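Local coordinates for DNA replication and repair protein RecF (Caldanaerobacter subterraneus subsp. tengcongensis, PDB 5Z69) that binds ATP, probably binds single-stranded DNA, acts as a recombination mediator in RecFOR-pathway DNA repair, and is probably needed for DNA replication and SOS induction, at residues L144-I148 with V203-L208; D158-Y162 with Y196-I200. One frame throughout, in Å; residues are numbered along the deposited sequence.

How the contacts relate
From the N terminus the chain builds strands 9-16 to 32-36, helix 43-55 and antiparallel strands up to 108-109 before it reaches helix 137-151, which supplies 144-148 to contact 1. Helix 153-177 comes directly after and gives 158-162 to contact 2; the chain then turns back into helix 186-222, which meets both. Its residues 196-200 close the inner loop on 158-162, and 203-208 close the outer loop on 144-148. Contact 2 is thus nested inside contact 1. Their centres lie about 12 Å apart, and they touch where Asp145 CG packs 3.5 Å from Leu159 CD2. Together they hold helices 137-151 and 153-177 against the shared helix 186-222, the first across it and the second alongside it.

Contact 1 (L144-I148 with V203-L208); sequences LDACI and VRNNYL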
ATOM      1  N   LEU A 144      -2.778  10.325 -12.667  1.00 25.81           N
ATOM      2  CA  LEU A 144      -1.507  10.919 -12.296  1.00 36.09           C
ATOM      3  C   LEU A 144      -0.544  11.084 -13.485  1.00 30.12           C
ATOM      4  O   LEU A 144       0.114  12.112 -13.617  1.00 26.96           O
ATOM      5  CB  LEU A 144      -0.850  10.068 -11.208  1.00 33.48           C
ATOM      6  CG  LEU A 144       0.470  10.598 -10.655  1.00 39.28           C
ATOM      7  CD1 LEU A 144       0.287  11.959 -10.049  1.00 32.67           C
ATOM      8  CD2 LEU A 144       1.028   9.614  -9.613  1.00 36.12           C
ATOM      9  N   ASP A 145      -0.440  10.058 -14.332  1.00 25.87           N
ATOM     10  CA  ASP A 145       0.436  10.110 -15.500  1.00 22.21           C
ATOM     11  C   ASP A 145       0.001  11.221 -16.465  1.00 26.80           C
ATOM     12  O   ASP A 145       0.835  11.904 -17.051  1.00 24.03           O
ATOM     13  CB  ASP A 145       0.424   8.772 -16.238  1.00 31.44           C
ATOM     14  CG  ASP A 145       1.311   7.725 -15.595  1.00 36.84           C
ATOM     15  OD1 ASP A 145       2.253   8.084 -14.856  1.00 31.85           O
ATOM     16  OD2 ASP A 145       1.083   6.534 -15.879  1.00 33.68           O
ATOM     17  N   ALA A 146      -1.307  11.386 -16.621  1.00 26.30           N
ATOM     18  CA  ALA A 146      -1.855  12.393 -17.542  1.00 30.27           C
ATOM     19  C   ALA A 146      -1.681  13.797 -16.992  1.00 33.75           C
ATOM     20  O   ALA A 146      -1.323  14.709 -17.736  1.00 30.09           O
ATOM     21  CB  ALA A 146      -3.329  12.119 -17.819  1.00 28.35           C
ATOM     22  N   CYS A 147      -1.945  13.982 -15.696  1.00 24.90           N
ATOM     23  CA  CYS A 147      -1.714  15.279 -15.067  1.00 29.77           C
ATOM     24  C   CYS A 147      -0.276  15.728 -15.247  1.00 36.95           C
ATOM     25  O   CYS A 147      -0.000  16.874 -15.637  1.00 29.10           O
ATOM     26  CB  CYS A 147      -2.045  15.235 -13.576  1.00 40.85           C
ATOM     27  SG  CYS A 147      -3.798  15.088 -13.256  1.00 31.59           S
ATOM     28  N   ILE A 148       0.650  14.822 -14.960  1.00 28.15           N
ATOM     29  CA  ILE A 148       2.059  15.203 -15.017  1.00 33.19           C
ATOM     30  C   ILE A 148       2.560  15.425 -16.445  1.00 38.49           C
ATOM     31  O   ILE A 148       3.244  16.410 -16.699  1.00 29.95           O
ATOM     32  CB  ILE A 148       2.944  14.175 -14.346  1.00 28.12           C
ATOM     33  CG1 ILE A 148       2.522  14.008 -12.856  1.00 28.07           C
ATOM     34  CG2 ILE A 148       4.414  14.612 -14.480  1.00 24.78           C
ATOM     35  CD1 ILE A 148       3.234  12.895 -12.118  1.00 23.29           C
ATOM     36  N   VAL A 203       9.562  12.109  -9.953  1.00 39.44           N
ATOM     37  CA  VAL A 203       8.656  13.147 -10.405  1.00 33.76           C
ATOM     38  C   VAL A 203       7.241  12.941  -9.870  1.00 27.10           C
ATOM     39  O   VAL A 203       6.558  13.911  -9.509  1.00 33.43           O
ATOM     40  CB  VAL A 203       8.615  13.221 -11.938  1.00 38.64           C
ATOM     41  CG1 VAL A 203       7.513  14.190 -12.394  1.00 39.54           C
ATOM     42  CG2 VAL A 203       9.981  13.631 -12.471  1.00 34.89           C
ATOM     43  N   ARG A 204       6.795  11.690  -9.819  1.00 32.70           N
ATOM     44  CA  ARG A 204       5.481  11.407  -9.248  1.00 30.59           C
ATOM     45  C   ARG A 204       5.405  11.903  -7.810  1.00 44.27           C
ATOM     46  O   ARG A 204       4.377  12.451  -7.391  1.00 34.95           O
ATOM     47  CB  ARG A 204       5.157   9.918  -9.294  1.00 29.38           C
ATOM     48  CG  ARG A 204       4.719   9.414 -10.661  1.00 28.56           C
ATOM     49  CD  ARG A 204       4.350   7.937 -10.592  1.00 33.19           C
ATOM     50  NE  ARG A 204       3.889   7.472 -11.887  1.00 32.26           N
ATOM     51  CZ  ARG A 204       3.525   6.229 -12.157  1.00 39.63           C
ATOM     52  NH1 ARG A 204       3.572   5.293 -11.211  1.00 28.69           N
ATOM     53  NH2 ARG A 204       3.121   5.919 -13.382  1.00 26.02           N
ATOM     54  N   ASN A 205       6.495  11.714  -7.065  1.00 40.95           N
ATOM     55  CA  ASN A 205       6.564  12.195  -5.681  1.00 42.26           C
ATOM     56  C   ASN A 205       6.474  13.710  -5.613  1.00 35.14           C
ATOM     57  O   ASN A 205       5.730  14.263  -4.795  1.00 37.27           O
ATOM     58  CB  ASN A 205       7.851  11.743  -5.001  1.00 37.70           C
ATOM     59  CG  ASN A 205       7.827  11.987  -3.490  1.00 38.91           C
ATOM     60  OD1 ASN A 205       7.074  11.349  -2.760  1.00 44.11           O
ATOM     61  ND2 ASN A 205       8.639  12.922  -3.033  1.00 39.40           N
ATOM     62  N   ASN A 206       7.241  14.387  -6.462  1.00 32.81           N
ATOM     63  CA  ASN A 206       7.172  15.847  -6.534  0.51 39.59           C
ATOM     64  C   ASN A 206       5.737  16.332  -6.751  1.00 37.22           C
ATOM     65  O   ASN A 206       5.297  17.291  -6.123  1.00 37.33           O
ATOM     66  CB  ASN A 206       8.065  16.393  -7.654  0.51 42.06           C
ATOM     67  CG  ASN A 206       9.535  16.036  -7.478  0.51 46.61           C
ATOM     68  OD1 ASN A 206      10.267  15.901  -8.461  0.51 49.88           O
ATOM     69  ND2 ASN A 206       9.972  15.878  -6.232  0.51 42.73           N
ATOM     70  N   TYR A 207       5.013  15.657  -7.644  1.00 35.71           N
ATOM     71  CA  TYR A 207       3.657  16.089  -7.974  1.00 33.42           C
ATOM     72  C   TYR A 207       2.704  15.772  -6.809  1.00 29.79           C
ATOM     73  O   TYR A 207       1.839  16.580  -6.464  1.00 33.68           O
ATOM     74  CB  TYR A 207       3.142  15.419  -9.276  1.00 32.96           C
ATOM     75  CG  TYR A 207       1.782  15.931  -9.684  1.00 25.95           C
ATOM     76  CD1 TYR A 207       1.657  16.986 -10.598  1.00 29.96           C
ATOM     77  CD2 TYR A 207       0.618  15.378  -9.162  1.00 29.81           C
ATOM     78  CE1 TYR A 207       0.410  17.468 -10.964  1.00 26.01           C
ATOM     79  CE2 TYR A 207      -0.627  15.853  -9.519  1.00 33.76           C
ATOM     80  CZ  TYR A 207      -0.724  16.902 -10.437  1.00 30.92           C
ATOM     81  OH  TYR A 207      -1.960  17.406 -10.792  1.00 34.21           O
ATOM     82  N   LEU A 208       2.851  14.586  -6.232  1.00 30.81           N
ATOM     83  CA  LEU A 208       1.991  14.179  -5.133  1.00 41.99           C
ATOM     84  C   LEU A 208       2.191  15.098  -3.901  1.00 38.24           C
ATOM     85  O   LEU A 208       1.211  15.412  -3.209  1.00 37.28           O
ATOM     86  CB  LEU A 208       2.230  12.710  -4.798  1.00 38.70           C
ATOM     87  CG  LEU A 208       1.660  11.747  -5.842  1.00 42.66           C
ATOM     88  CD1 LEU A 208       2.131  10.380  -5.531  1.00 32.62           C
ATOM     89  CD2 LEU A 208       0.138  11.751  -5.925  1.00 36.88           C
TER
HETATM   90  O   HOH W   1       2.133   4.054 -15.189  1.00 34.39           O
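Asp145 and Arg204 form a salt bridge at one border of this crossing: Arg204 NH2 donates to Asp145 OD1 over 2.8 Å, a bond bent to 149°. The nitrogen comes to the syn side of the oxygen, somewhat out of the carboxylate plane; only NH2 bonds to Asp145, and with the carboxylate and guanidinium planes 40° apart the groups make no flat, two-pronged pair. A water completes the link, donating to Asp145 OD2 at 2.8 Å while accepting from Arg204 NH2, in the plane of the guanidinium. Tyr155, on the following helix, joins the same network, its OH bonded to both Asp145 OD1 and Arg204 NE. Arg204 NH1 turns to Glu274, with which it forms a second salt bridge, and to the backbone O of Pro271. Every nitrogen of this buried guanidinium therefore has a partner, and the two carboxylates would be expected to hold it firmly in its charged form. Arginine suits the place because its extended chain, from CG to NE, carries that charge across to the other helix.

The two helical segments run nearly at right angles, their axes 10.8 Å apart at closest approach, as part of the helical region that RecF adds to its ABC-type ATPase fold. Tyr207, with CG anti to the backbone N (chi1 -176°), reaches across to helix 137-151. Leu144 CD1 lies 3.5 Å from Tyr207 CD2, and Ile148 CG1 approaches Tyr207 CG at 3.8 Å. Farther out along the ring, Cys147 CB lies 3.5 Å from Tyr207 OH. The other branch of Leu144, CD2, rests 3.8 Å from Arg204 CG, so the arginine's methylenes join the apolar layer. Ile148 CG2 meets Val203 CG1 at 3.8 Å, using beta-branched bulk to fill the other border.

Contact 2 (D158-Y162 with Y196-I200); sequences DLLQY and YGARI
Asp158 and Arg199 both hold CG anti to the carbonyl carbon (chi1 -73° and -74°), which sends their charged ends toward one another; a bend at chi3 of Arg199 then swings its guanidinium back over Tyr196. The salt bridge is loose: Arg199 NE gives weak hydrogen bonds to Asp158 OD2 at 3.3 Å and Asp158 OD1 at 3.5 Å. A water donates to Asp158 OD2 at 2.6 Å. Tyr196 suits its place because its flat ring takes Arg199 NH2 over the centre of one face, 3.1 Å above the plane, while Gln161 CG touches Tyr196 CE1 at 3.5 Å; the Gln161 amide goes on to Lys192. A serine in place of Tyr196 would probably leave the Gln161 methylenes without their partner and the Arg199 guanidinium freer to turn. Deeper in, Ile200 CD1 packs 3.7 Å from Tyr162 CB, and the Tyr162 ring lies beside the backbone of Gly197, its OH bonded to His272. The segments run roughly antiparallel, at 147°, as a helical hairpin of helices 153-177 and 186-222; Leu159 faces helix 137-151, whereas Ala198 and Arg199 meet helix 243-256.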
ATOM      1  N   ASP A 158      10.059  10.047 -20.427  1.00 33.32           N
ATOM      2  CA  ASP A 158      10.443   8.936 -19.570  1.00 28.30           C
ATOM      3  C   ASP A 158       9.383   7.843 -19.538  1.00 30.37           C
ATOM      4  O   ASP A 158       9.703   6.666 -19.661  1.00 38.39           O
ATOM      5  CB  ASP A 158      10.719   9.444 -18.153  1.00 34.19           C
ATOM      6  CG  ASP A 158      12.032  10.220 -18.060  1.00 44.49           C
ATOM      7  OD1 ASP A 158      12.865  10.060 -18.975  1.00 42.02           O
ATOM      8  OD2 ASP A 158      12.232  10.971 -17.079  1.00 47.11           O
ATOM      9  N   LEU A 159       8.125   8.246 -19.389  1.00 30.97           N
ATOM     10  CA  LEU A 159       7.011   7.304 -19.293  1.00 30.73           C
ATOM     11  C   LEU A 159       6.895   6.498 -20.576  1.00 35.31           C
ATOM     12  O   LEU A 159       6.708   5.276 -20.543  1.00 36.50           O
ATOM     13  CB  LEU A 159       5.702   8.047 -18.984  1.00 32.43           C
ATOM     14  CG  LEU A 159       4.414   7.231 -18.895  1.00 41.05           C
ATOM     15  CD1 LEU A 159       4.579   6.108 -17.879  1.00 39.41           C
ATOM     16  CD2 LEU A 159       3.248   8.132 -18.503  1.00 37.60           C
ATOM     17  N   LEU A 160       7.035   7.189 -21.708  1.00 39.80           N
ATOM     18  CA  LEU A 160       6.989   6.552 -23.018  1.00 39.80           C
ATOM     19  C   LEU A 160       8.119   5.541 -23.190  1.00 34.51           C
ATOM     20  O   LEU A 160       7.907   4.420 -23.653  1.00 31.43           O
ATOM     21  CB  LEU A 160       7.071   7.603 -24.138  1.00 38.58           C
ATOM     22  CG  LEU A 160       5.782   8.257 -24.640  1.00 50.89           C
ATOM     23  CD1 LEU A 160       6.117   9.284 -25.719  1.00 59.10           C
ATOM     24  CD2 LEU A 160       4.828   7.218 -25.198  1.00 51.42           C
ATOM     25  N   GLN A 161       9.332   5.946 -22.847  1.00 28.77           N
ATOM     26  CA  GLN A 161      10.460   5.030 -22.962  1.00 31.50           C
ATOM     27  C   GLN A 161      10.333   3.879 -21.938  1.00 40.08           C
ATOM     28  O   GLN A 161      10.649   2.725 -22.236  1.00 36.02           O
ATOM     29  CB  GLN A 161      11.774   5.785 -22.773  1.00 34.19           C
ATOM     30  CG  GLN A 161      13.017   4.929 -23.017  1.00 45.13           C
ATOM     31  CD  GLN A 161      12.981   4.190 -24.350  1.00 59.66           C
ATOM     32  OE1 GLN A 161      13.148   2.964 -24.399  1.00 66.25           O
ATOM     33  NE2 GLN A 161      12.777   4.932 -25.442  1.00 42.27           N
ATOM     34  N   TYR A 162       9.856   4.184 -20.737  1.00 34.78           N
ATOM     35  CA  TYR A 162       9.638   3.131 -19.744  1.00 37.01           C
ATOM     36  C   TYR A 162       8.680   2.075 -20.295  1.00 38.65           C
ATOM     37  O   TYR A 162       8.969   0.881 -20.228  1.00 38.26           O
ATOM     38  CB  TYR A 162       9.095   3.707 -18.434  1.00 30.09           C
ATOM     39  CG  TYR A 162       8.742   2.659 -17.396  1.00 32.99           C
ATOM     40  CD1 TYR A 162       9.705   2.145 -16.540  1.00 30.63           C
ATOM     41  CD2 TYR A 162       7.440   2.202 -17.271  1.00 37.14           C
ATOM     42  CE1 TYR A 162       9.378   1.163 -15.579  1.00 33.83           C
ATOM     43  CE2 TYR A 162       7.096   1.240 -16.331  1.00 30.33           C
ATOM     44  CZ  TYR A 162       8.064   0.714 -15.485  1.00 40.92           C
ATOM     45  OH  TYR A 162       7.696  -0.250 -14.548  1.00 38.27           O
ATOM     46  N   TYR A 196      14.823   4.356 -15.498  1.00 45.60           N
ATOM     47  CA  TYR A 196      13.662   5.144 -15.904  1.00 39.30           C
ATOM     48  C   TYR A 196      12.594   5.119 -14.826  1.00 40.34           C
ATOM     49  O   TYR A 196      11.944   6.131 -14.569  1.00 36.99           O
ATOM     50  CB  TYR A 196      13.105   4.643 -17.236  1.00 34.27           C
ATOM     51  CG  TYR A 196      13.860   5.209 -18.421  1.00 42.59           C
ATOM     52  CD1 TYR A 196      13.347   6.264 -19.155  1.00 48.75           C
ATOM     53  CD2 TYR A 196      15.105   4.704 -18.777  1.00 45.27           C
ATOM     54  CE1 TYR A 196      14.042   6.786 -20.231  1.00 47.61           C
ATOM     55  CE2 TYR A 196      15.804   5.211 -19.840  1.00 48.25           C
ATOM     56  CZ  TYR A 196      15.267   6.253 -20.570  1.00 50.98           C
ATOM     57  OH  TYR A 196      15.974   6.761 -21.631  1.00 54.12           O
ATOM     58  N   GLY A 197      12.435   3.972 -14.169  1.00 36.09           N
ATOM     59  CA  GLY A 197      11.505   3.868 -13.056  1.00 36.31           C
ATOM     60  C   GLY A 197      11.823   4.830 -11.924  1.00 31.98           C
ATOM     61  O   GLY A 197      10.928   5.420 -11.313  1.00 31.81           O
ATOM     62  N   ALA A 198      13.105   5.002 -11.640  1.00 33.33           N
ATOM     63  CA  ALA A 198      13.512   5.905 -10.571  1.00 35.76           C
ATOM     64  C   ALA A 198      13.189   7.366 -10.927  1.00 38.37           C
ATOM     65  O   ALA A 198      12.675   8.134 -10.100  1.00 38.15           O
ATOM     66  CB  ALA A 198      15.024   5.737 -10.262  1.00 34.75           C
ATOM     67  N   ARG A 199      13.495   7.768 -12.149  1.00 37.67           N
ATOM     68  CA  ARG A 199      13.137   9.130 -12.564  1.00 36.54           C
ATOM     69  C   ARG A 199      11.635   9.389 -12.447  1.00 29.51           C
ATOM     70  O   ARG A 199      11.204  10.448 -11.999  1.00 37.19           O
ATOM     71  CB  ARG A 199      13.608   9.383 -13.978  1.00 40.44           C
ATOM     72  CG  ARG A 199      15.093   9.562 -14.057  1.00 51.32           C
ATOM     73  CD  ARG A 199      15.443  10.431 -15.234  1.00 52.41           C
ATOM     74  NE  ARG A 199      15.236   9.723 -16.486  1.00 51.65           N
ATOM     75  CZ  ARG A 199      16.168   8.983 -17.068  1.00 58.48           C
ATOM     76  NH1 ARG A 199      17.356   8.860 -16.494  1.00 63.49           N
ATOM     77  NH2 ARG A 199      15.917   8.370 -18.219  1.00 61.15           N
ATOM     78  N   ILE A 200      10.843   8.393 -12.809  1.00 30.56           N
ATOM     79  CA  ILE A 200       9.392   8.506 -12.777  1.00 30.77           C
ATOM     80  C   ILE A 200       8.876   8.599 -11.335  1.00 34.16           C
ATOM     81  O   ILE A 200       8.023   9.436 -11.020  1.00 36.45           O
ATOM     82  CB  ILE A 200       8.771   7.312 -13.527  1.00 28.56           C
ATOM     83  CG1 ILE A 200       8.807   7.579 -15.046  1.00 31.27           C
ATOM     84  CG2 ILE A 200       7.343   7.023 -13.064  1.00 23.38           C
ATOM     85  CD1 ILE A 200       8.776   6.304 -15.877  1.00 41.53           C
TER
HETATM   86  O   HOH W   2      10.551  11.563 -15.137  1.00 44.48           O